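Local coordinates for phosphate ABC transporter, periplasmic phosphate-binding protein (Borrelia burgdorferi, PDB 4N13), which binds inorganic phosphate as the solute-binding lipoprotein of an ABC transporter that imports phosphate into the cell, at residues A[128-133]-A[159-164]; A[124-129]-A[180-185]. All blocks are in the same frame, centred on the assembly; numbering follows the deposited sequence.

Interaction 1 (A[128-133]-A[159-164]). With EDO (1,2-ethanediol), chain F; SO4 (sulfate ion), chain B.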
ATOM      1  N   ILE A 128      -5.419  -3.240 -25.380  1.00  8.57           N
ATOM      2  CA  ILE A 128      -5.586  -2.861 -23.979  1.00  7.70           C
ATOM      3  C   ILE A 128      -5.432  -1.348 -23.846  1.00  7.49           C
ATOM      4  O   ILE A 128      -4.406  -0.784 -24.237  1.00  8.70           O
ATOM      5  CB  ILE A 128      -4.523  -3.539 -23.095  1.00  8.19           C
ATOM      6  CG1 ILE A 128      -4.642  -5.059 -23.204  1.00  9.26           C
ATOM      7  CG2 ILE A 128      -4.652  -3.070 -21.647  1.00  9.27           C
ATOM      8  CD1 ILE A 128      -3.628  -5.834 -22.382  1.00  9.91           C
ATOM      9  N   ASN A 129      -6.432  -0.709 -23.252  1.00  6.69           N
ATOM     10  CA  ASN A 129      -6.332   0.683 -22.857  1.00  6.74           C
ATOM     11  C   ASN A 129      -5.944   0.746 -21.385  1.00  6.42           C
ATOM     12  O   ASN A 129      -6.763   0.532 -20.490  1.00  8.60           O
ATOM     13  CB  ASN A 129      -7.653   1.398 -23.112  1.00  7.13           C
ATOM     14  CG  ASN A 129      -7.856   1.699 -24.555  1.00  8.00           C
ATOM     15  OD1 ASN A 129      -6.962   2.239 -25.209  1.00  9.78           O
ATOM     16  ND2 ASN A 129      -9.025   1.353 -25.082  1.00  7.94           N
ATOM     17  N   PHE A 130      -4.669   0.996 -21.147  1.00  7.54           N
ATOM     18  CA  PHE A 130      -4.122   1.079 -19.805  1.00  7.00           C
ATOM     19  C   PHE A 130      -4.321   2.479 -19.254  1.00  7.42           C
ATOM     20  O   PHE A 130      -3.860   3.462 -19.850  1.00  8.67           O
ATOM     21  CB  PHE A 130      -2.635   0.730 -19.855  1.00  8.59           C
ATOM     22  CG  PHE A 130      -1.887   1.042 -18.597  1.00  9.28           C
ATOM     23  CD1 PHE A 130      -2.404   0.687 -17.356  1.00  8.38           C
ATOM     24  CD2 PHE A 130      -0.639   1.652 -18.659  1.00  9.29           C
ATOM     25  CE1 PHE A 130      -1.694   0.974 -16.193  1.00  9.56           C
ATOM     26  CE2 PHE A 130       0.083   1.915 -17.495  1.00  9.70           C
ATOM     27  CZ  PHE A 130      -0.446   1.576 -16.268  1.00  9.97           C
ATOM     28  N   ILE A 131      -4.987   2.567 -18.100  1.00  6.30           N
ATOM     29  CA  ILE A 131      -5.235   3.824 -17.400  1.00  6.61           C
ATOM     30  C   ILE A 131      -4.250   3.866 -16.242  1.00  6.53           C
ATOM     31  O   ILE A 131      -4.272   3.000 -15.368  1.00  7.66           O
ATOM     32  CB  ILE A 131      -6.665   3.872 -16.876  1.00  6.77           C
ATOM     33  CG1 ILE A 131      -7.653   3.780 -18.058  1.00  8.67           C
ATOM     34  CG2 ILE A 131      -6.895   5.132 -16.068  1.00  7.56           C
ATOM     35  CD1 ILE A 131      -9.068   3.379 -17.641  1.00  8.34           C
ATOM     36  N   ASN A 132      -3.336   4.829 -16.282  1.00  7.88           N
ATOM     37  CA  ASN A 132      -2.305   4.972 -15.271  1.00  7.09           C
ATOM     38  C   ASN A 132      -2.583   6.172 -14.385  1.00  7.81           C
ATOM     39  O   ASN A 132      -3.365   7.047 -14.733  1.00  8.71           O
ATOM     40  CB  ASN A 132      -0.937   5.127 -15.938  1.00  7.71           C
ATOM     41  CG  ASN A 132       0.217   4.679 -15.048  1.00  8.12           C
ATOM     42  OD1 ASN A 132       0.025   4.189 -13.950  1.00  8.72           O
ATOM     43  ND2 ASN A 132       1.438   4.858 -15.535  1.00  9.87           N
ATOM     44  N   ARG A 133      -1.968   6.181 -13.217  1.00  8.24           N
ATOM     45  CA  ARG A 133      -1.966   7.346 -12.353  1.00  7.89           C
ATOM     46  C   ARG A 133      -0.801   8.278 -12.670  1.00  9.68           C
ATOM     47  O   ARG A 133       0.175   7.891 -13.295  1.00 10.81           O
ATOM     48  CB  ARG A 133      -1.923   6.923 -10.872  1.00  8.27           C
ATOM     49  CG  ARG A 133      -3.212   6.324 -10.389  1.00  9.33           C
ATOM     50  CD  ARG A 133      -4.384   7.319 -10.408  1.00  9.85           C
ATOM     51  NE  ARG A 133      -4.029   8.564  -9.747  1.00  9.20           N
ATOM     52  CZ  ARG A 133      -4.009   8.756  -8.432  1.00  9.79           C
ATOM     53  NH1 ARG A 133      -4.373   7.804  -7.597  1.00 10.34           N
ATOM     54  NH2 ARG A 133      -3.616   9.910  -7.939  1.00 11.01           N
ATOM     55  N   GLN A 159       9.625   0.214 -16.339  1.00 15.82           N
ATOM     56  CA  GLN A 159       8.991   1.491 -16.563  1.00 14.92           C
ATOM     57  C   GLN A 159       7.588   1.252 -17.092  1.00 12.26           C
ATOM     58  O   GLN A 159       7.336   0.275 -17.795  1.00 12.12           O
ATOM     59  CB  GLN A 159       9.801   2.310 -17.562  1.00 18.28           C
ATOM     60  CG  GLN A 159      11.209   2.627 -17.085  1.00 22.56           C
ATOM     61  CD  GLN A 159      11.246   3.260 -15.695  1.00 26.49           C
ATOM     62  OE1 GLN A 159      10.453   4.157 -15.381  1.00 28.69           O
ATOM     63  NE2 GLN A 159      12.170   2.792 -14.852  1.00 26.53           N
ATOM     64  N   PHE A 160       6.666   2.137 -16.743  1.00 11.90           N
ATOM     65  CA  PHE A 160       5.303   2.018 -17.224  1.00 11.45           C
ATOM     66  C   PHE A 160       5.235   2.248 -18.740  1.00 11.48           C
ATOM     67  O   PHE A 160       5.971   3.067 -19.303  1.00 13.07           O
ATOM     68  CB  PHE A 160       4.404   3.051 -16.541  1.00 10.64           C
ATOM     69  CG  PHE A 160       3.989   2.705 -15.129  1.00  9.35           C
ATOM     70  CD1 PHE A 160       3.053   1.734 -14.876  1.00  9.14           C
ATOM     71  CD2 PHE A 160       4.516   3.408 -14.063  1.00 10.33           C
ATOM     72  CE1 PHE A 160       2.650   1.467 -13.579  1.00  9.89           C
ATOM     73  CE2 PHE A 160       4.110   3.145 -12.781  1.00  9.14           C
ATOM     74  CZ  PHE A 160       3.165   2.175 -12.544  1.00 10.21           C
ATOM     75  N   ARG A 161       4.330   1.510 -19.381  1.00 11.75           N
ATOM     76  CA  ARG A 161       3.911   1.756 -20.758  1.00 12.49           C
ATOM     77  C   ARG A 161       3.704   3.250 -20.909  1.00 14.73           C
ATOM     78  O   ARG A 161       2.991   3.861 -20.129  1.00 15.23           O
ATOM     79  CB  ARG A 161       2.614   0.979 -21.034  1.00 13.41           C
ATOM     80  CG  ARG A 161       2.066   1.144 -22.411  1.00 13.56           C
ATOM     81  CD  ARG A 161       0.835   0.293 -22.611  1.00 13.27           C
ATOM     82  NE  ARG A 161       0.168   0.709 -23.842  1.00 15.91           N
ATOM     83  CZ  ARG A 161      -1.004   0.246 -24.274  1.00 15.39           C
ATOM     84  NH1 ARG A 161      -1.650  -0.679 -23.579  1.00 13.40           N
ATOM     85  NH2 ARG A 161      -1.537   0.735 -25.392  1.00 18.78           N
ATOM     86  N   GLN A 162       4.350   3.846 -21.902  1.00 16.88           N
ATOM     87  CA  GLN A 162       4.432   5.302 -21.977  1.00 18.69           C
ATOM     88  C   GLN A 162       3.170   5.964 -22.519  1.00 19.10           C
ATOM     89  O   GLN A 162       2.934   7.138 -22.247  1.00 20.51           O
ATOM     90  CB  GLN A 162       5.669   5.727 -22.776  1.00 22.38           C
ATOM     91  CG  GLN A 162       6.977   5.466 -22.037  1.00 27.25           C
ATOM     92  CD  GLN A 162       7.059   6.202 -20.698  1.00 30.37           C
ATOM     93  OE1 GLN A 162       7.177   7.434 -20.651  1.00 32.38           O
ATOM     94  NE2 GLN A 162       7.005   5.447 -19.604  1.00 30.92           N
ATOM     95  N   ASP A 163       2.348   5.216 -23.256  1.00 17.94           N
ATOM     96  CA  ASP A 163       1.104   5.761 -23.770  1.00 19.50           C
ATOM     97  C   ASP A 163      -0.109   5.387 -22.914  1.00 18.88           C
ATOM     98  O   ASP A 163      -1.219   5.270 -23.428  1.00 22.48           O
ATOM     99  CB  ASP A 163       0.874   5.346 -25.231  1.00 21.86           C
ATOM    100  CG  ASP A 163       0.715   3.854 -25.404  1.00 23.54           C
ATOM    101  OD1 ASP A 163       1.382   3.100 -24.673  1.00 25.13           O
ATOM    102  OD2 ASP A 163      -0.079   3.430 -26.279  1.00 25.53           O
ATOM    103  N   GLY A 164       0.080   5.237 -21.611  1.00 17.36           N
ATOM    104  CA  GLY A 164      -1.054   5.092 -20.717  1.00 15.40           C
ATOM    105  C   GLY A 164      -1.901   6.356 -20.655  1.00 14.41           C
ATOM    106  O   GLY A 164      -1.414   7.455 -20.925  1.00 17.38           O
TER
HETATM  107  C1  EDO F 305       3.398   7.006 -18.066  1.00 22.01           C
HETATM  108  O1  EDO F 305       3.518   6.665 -16.678  1.00 21.58           O
HETATM  109  C2  EDO F 305       1.986   6.760 -18.597  1.00 20.34           C
HETATM  110  O2  EDO F 305       1.593   5.396 -18.416  1.00 16.76           O
HETATM  111  S   SO4 B 301      -3.074   8.730  -4.228  0.80 17.70           S
HETATM  112  O1  SO4 B 301      -3.943   7.723  -4.831  0.80 27.60           O
HETATM  113  O2  SO4 B 301      -3.614   8.988  -2.905  0.80 18.86           O
HETATM  114  O3  SO4 B 301      -1.747   8.160  -4.129  0.80 26.40           O
HETATM  115  O4  SO4 B 301      -3.127   9.896  -5.083  0.80 20.50           O
HETATM  116  O   HOH W   1      -3.014   2.547 -22.996  1.00 19.27           O
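F130, in strand 129-133, lies opposite G164, the last residue of a type I β turn that starts at R161, with their CA atoms 5.1 Å apart. The absence of a side chain lets G164 come close: its CA makes a CA-H...O contact with F130 O at 3.4 Å. Nearby, one water accepts from F130 N and donates to D163 O.

From the first position of the turn, R161 runs extended from CG to NE (chi2 177°, chi3 167°), sliding past F130 in the opposite direction. Its NH1 donates to I128 O at 2.8 Å, from above the carbonyl plane. The guanidinium also grips the D163 carboxylate side-on, NE to OD1 at 2.8 Å and NH2 to OD2, both oxygens met on their syn sides. It thus joins the turn to the residue just ahead of the strand, and bonds from NE and both terminal nitrogens fix its rotation.

Further along, the two phenylalanines cross at about a right angle, CD1 of F160 reaching the edge of the F130 ring, 3.8 Å from CZ. N132 sets its amide nitrogen over one face of F160, ND2 being 3.4 Å from CG, with the amide and ring planes 56° apart. The same ND2 donates to O2 of a 1,2-ethanediol, probably from the crystallisation liquor, whose O2 in turn donates to R161 O at 2.7 Å. OD1 of N132 is hydrogen-bonded to Y186 OH.

At the strand's far end R133 binds a sulfate, also probably from the liquor and held by S139 as well, a phosphate-binding residue by similarity. The loop belongs to the β-α-β crossover from strand 129-133 through helix 138-151 to the parallel strand 165-167, and lies along the first strand, which runs toward the predicted phosphate site; this is the α/β architecture of periplasmic binding proteins.

Interaction 2 (A[124-129]-A[180-185])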
ATOM      1  N   PRO A 124     -10.059 -11.581 -25.375  1.00 20.20           N
ATOM      2  CA  PRO A 124     -10.536 -11.191 -26.702  1.00 19.54           C
ATOM      3  C   PRO A 124      -9.468 -10.451 -27.492  1.00 17.81           C
ATOM      4  O   PRO A 124      -8.519  -9.906 -26.916  1.00 17.43           O
ATOM      5  CB  PRO A 124     -11.706 -10.260 -26.389  1.00 20.95           C
ATOM      6  CG  PRO A 124     -11.360  -9.670 -25.069  1.00 21.60           C
ATOM      7  CD  PRO A 124     -10.698 -10.791 -24.312  1.00 20.92           C
ATOM      8  N   ASP A 125      -9.625 -10.444 -28.807  1.00 18.13           N
ATOM      9  CA  ASP A 125      -8.814  -9.617 -29.678  1.00 19.87           C
ATOM     10  C   ASP A 125      -9.240  -8.169 -29.509  1.00 18.09           C
ATOM     11  O   ASP A 125     -10.191  -7.688 -30.152  1.00 20.87           O
ATOM     12  CB  ASP A 125      -9.000 -10.054 -31.127  1.00 23.55           C
ATOM     13  CG  ASP A 125      -8.104  -9.302 -32.090  1.00 26.78           C
ATOM     14  OD1 ASP A 125      -7.241  -8.521 -31.632  1.00 27.80           O
ATOM     15  OD2 ASP A 125      -8.261  -9.527 -33.316  1.00 31.16           O
ATOM     16  N   ALA A 126      -8.531  -7.484 -28.623  1.00 15.00           N
ATOM     17  CA  ALA A 126      -8.835  -6.102 -28.286  1.00 14.68           C
ATOM     18  C   ALA A 126      -7.602  -5.466 -27.686  1.00 13.75           C
ATOM     19  O   ALA A 126      -7.006  -6.008 -26.769  1.00 12.75           O
ATOM     20  CB  ALA A 126      -9.985  -6.035 -27.304  1.00 15.96           C
ATOM     21  N   LYS A 127      -7.213  -4.318 -28.224  1.00 13.09           N
ATOM     22  CA  LYS A 127      -6.096  -3.564 -27.693  1.00 13.38           C
ATOM     23  C   LYS A 127      -6.421  -3.180 -26.248  1.00 11.36           C
ATOM     24  O   LYS A 127      -7.564  -2.870 -25.910  1.00 12.16           O
ATOM     25  CB  LYS A 127      -5.870  -2.320 -28.546  1.00 17.16           C
ATOM     26  CG  LYS A 127      -4.737  -1.424 -28.108  1.00 22.05           C
ATOM     27  CD  LYS A 127      -3.402  -1.933 -28.635  1.00 26.99           C
ATOM     28  CE  LYS A 127      -2.261  -1.000 -28.270  1.00 27.57           C
ATOM     29  NZ  LYS A 127      -0.975  -1.494 -28.789  1.00 27.09           N
ATOM     30  N   ILE A 128      -5.419  -3.240 -25.380  1.00  8.57           N
ATOM     31  CA  ILE A 128      -5.586  -2.861 -23.979  1.00  7.70           C
ATOM     32  C   ILE A 128      -5.432  -1.348 -23.846  1.00  7.49           C
ATOM     33  O   ILE A 128      -4.406  -0.784 -24.237  1.00  8.70           O
ATOM     34  CB  ILE A 128      -4.523  -3.539 -23.095  1.00  8.19           C
ATOM     35  CG1 ILE A 128      -4.642  -5.059 -23.204  1.00  9.26           C
ATOM     36  CG2 ILE A 128      -4.652  -3.070 -21.647  1.00  9.27           C
ATOM     37  CD1 ILE A 128      -3.628  -5.834 -22.382  1.00  9.91           C
ATOM     38  N   ASN A 129      -6.432  -0.709 -23.252  1.00  6.69           N
ATOM     39  CA  ASN A 129      -6.332   0.683 -22.857  1.00  6.74           C
ATOM     40  C   ASN A 129      -5.944   0.746 -21.385  1.00  6.42           C
ATOM     41  O   ASN A 129      -6.763   0.532 -20.490  1.00  8.60           O
ATOM     42  CB  ASN A 129      -7.653   1.398 -23.112  1.00  7.13           C
ATOM     43  CG  ASN A 129      -7.856   1.699 -24.555  1.00  8.00           C
ATOM     44  OD1 ASN A 129      -6.962   2.239 -25.209  1.00  9.78           O
ATOM     45  ND2 ASN A 129      -9.025   1.353 -25.082  1.00  7.94           N
ATOM     46  N   THR A 180     -13.977   3.907 -20.966  1.00  7.13           N
ATOM     47  CA  THR A 180     -12.947   3.536 -21.926  1.00  6.65           C
ATOM     48  C   THR A 180     -13.033   2.040 -22.206  1.00  6.70           C
ATOM     49  O   THR A 180     -12.919   1.233 -21.288  1.00  7.50           O
ATOM     50  CB  THR A 180     -11.555   3.878 -21.365  1.00  6.88           C
ATOM     51  OG1 THR A 180     -11.488   5.269 -21.017  1.00  7.49           O
ATOM     52  CG2 THR A 180     -10.496   3.595 -22.359  1.00  7.82           C
ATOM     53  N   PRO A 181     -13.233   1.661 -23.467  1.00  7.59           N
ATOM     54  CA  PRO A 181     -13.402   0.229 -23.716  1.00  9.02           C
ATOM     55  C   PRO A 181     -12.110  -0.552 -23.463  1.00  7.91           C
ATOM     56  O   PRO A 181     -11.003  -0.033 -23.594  1.00  8.72           O
ATOM     57  CB  PRO A 181     -13.820   0.160 -25.191  1.00 12.73           C
ATOM     58  CG  PRO A 181     -13.422   1.449 -25.774  1.00 10.68           C
ATOM     59  CD  PRO A 181     -13.339   2.471 -24.686  1.00  9.10           C
ATOM     60  N   HIS A 182     -12.267  -1.819 -23.103  1.00  8.03           N
ATOM     61  CA  HIS A 182     -11.161  -2.753 -22.934  1.00  8.68           C
ATOM     62  C   HIS A 182     -10.043  -2.202 -22.075  1.00  8.30           C
ATOM     63  O   HIS A 182      -8.868  -2.380 -22.385  1.00  8.64           O
ATOM     64  CB  HIS A 182     -10.651  -3.178 -24.303  1.00 12.96           C
ATOM     65  CG  HIS A 182     -11.719  -3.787 -25.157  1.00 16.86           C
ATOM     66  ND1 HIS A 182     -12.170  -3.207 -26.322  1.00 19.51           N
ATOM     67  CD2 HIS A 182     -12.434  -4.927 -25.003  1.00 21.60           C
ATOM     68  CE1 HIS A 182     -13.114  -3.962 -26.853  1.00 19.84           C
ATOM     69  NE2 HIS A 182     -13.293  -5.015 -26.074  1.00 22.22           N
ATOM     70  N   SER A 183     -10.416  -1.574 -20.962  1.00  6.67           N
ATOM     71  CA  SER A 183      -9.495  -0.818 -20.145  1.00  6.02           C
ATOM     72  C   SER A 183      -9.206  -1.497 -18.818  1.00  5.41           C
ATOM     73  O   SER A 183      -9.951  -2.354 -18.349  1.00  6.56           O
ATOM     74  CB  SER A 183     -10.029   0.597 -19.926  1.00  6.61           C
ATOM     75  OG  SER A 183     -11.211   0.564 -19.198  1.00  7.95           O
ATOM     76  N   ILE A 184      -8.081  -1.098 -18.236  1.00  5.78           N
ATOM     77  CA  ILE A 184      -7.621  -1.588 -16.946  1.00  5.09           C
ATOM     78  C   ILE A 184      -6.932  -0.429 -16.222  1.00  5.84           C
ATOM     79  O   ILE A 184      -6.140   0.310 -16.820  1.00  6.36           O
ATOM     80  CB  ILE A 184      -6.675  -2.824 -17.078  1.00  6.67           C
ATOM     81  CG1 ILE A 184      -6.213  -3.298 -15.695  1.00  6.89           C
ATOM     82  CG2 ILE A 184      -5.478  -2.546 -18.003  1.00  7.19           C
ATOM     83  CD1 ILE A 184      -5.489  -4.627 -15.740  1.00  7.85           C
ATOM     84  N   GLY A 185      -7.213  -0.300 -14.931  1.00  5.55           N
ATOM     85  CA  GLY A 185      -6.576   0.677 -14.066  1.00  5.81           C
ATOM     86  C   GLY A 185      -6.404   0.128 -12.666  1.00  5.17           C
ATOM     87  O   GLY A 185      -6.831  -0.996 -12.380  1.00  6.26           O
TER
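N129 meets S183 as a parallel β bridge, their CA atoms 4.4 Å apart, and the dense part of the contact is built around this asparagine. Its backbone N donates to H182 O with an N-H...O angle of 169°, while its O accepts from I184 N at 3.1 Å, the two bonds straddling S183 as parallel pairing requires. The side chain adds a third bond: ND2 reaches P181 O at 2.8 Å, almost straight at 174°, with that oxygen in the amide plane. N129 CB lies 3.7 Å from T180 CG2. S183 OG turns back to T180 O, tying the first residue beyond helix 170-179 to the start of the strand. This is how the parallel strands 129-133 and 183-188 begin to pair in the α/β fold of a class II binding protein. On the inner side, the CG2 methyls of I128 and I184 sit 3.8 Å apart, their side chains pointing the same way, and helix 104-111 packs against both through I110.

Toward solvent the backbone pairing ends, and A126, itself buried, places CB over the centre of the partly exposed H182 imidazole, 3.5 Å from its centroid, a CH-π contact; H182 CG stands anti to the carbonyl carbon (chi1 -57°). K127, exposed, leads its amine away to Q116, and the P181 ring stays at the solvent margin while its carbonyl faces N129.

Overall arrangement
Both contacts start from the same stretch and share I128 and N129, so strand 129-133 is held by the turn of 159-164 and, as a neighbour in the sheet, by strand 183-188. Interaction 1 is the more buried and draws on aromatic edges, an amide over a ring and a guanidinium on a backbone carbonyl, steadied by a carboxylate of its own turn. Interaction 2, about 11 Å away between centres, is partly buried and relies chiefly on backbone pairing, with a methyl over an imidazole face where the contact nears solvent. They meet where I131 N probably bonds to I184 O, continuing the strand pairing, and where R161 packs on K127. Interaction 1 approaches the predicted phosphate site; interaction 2 lies away from it.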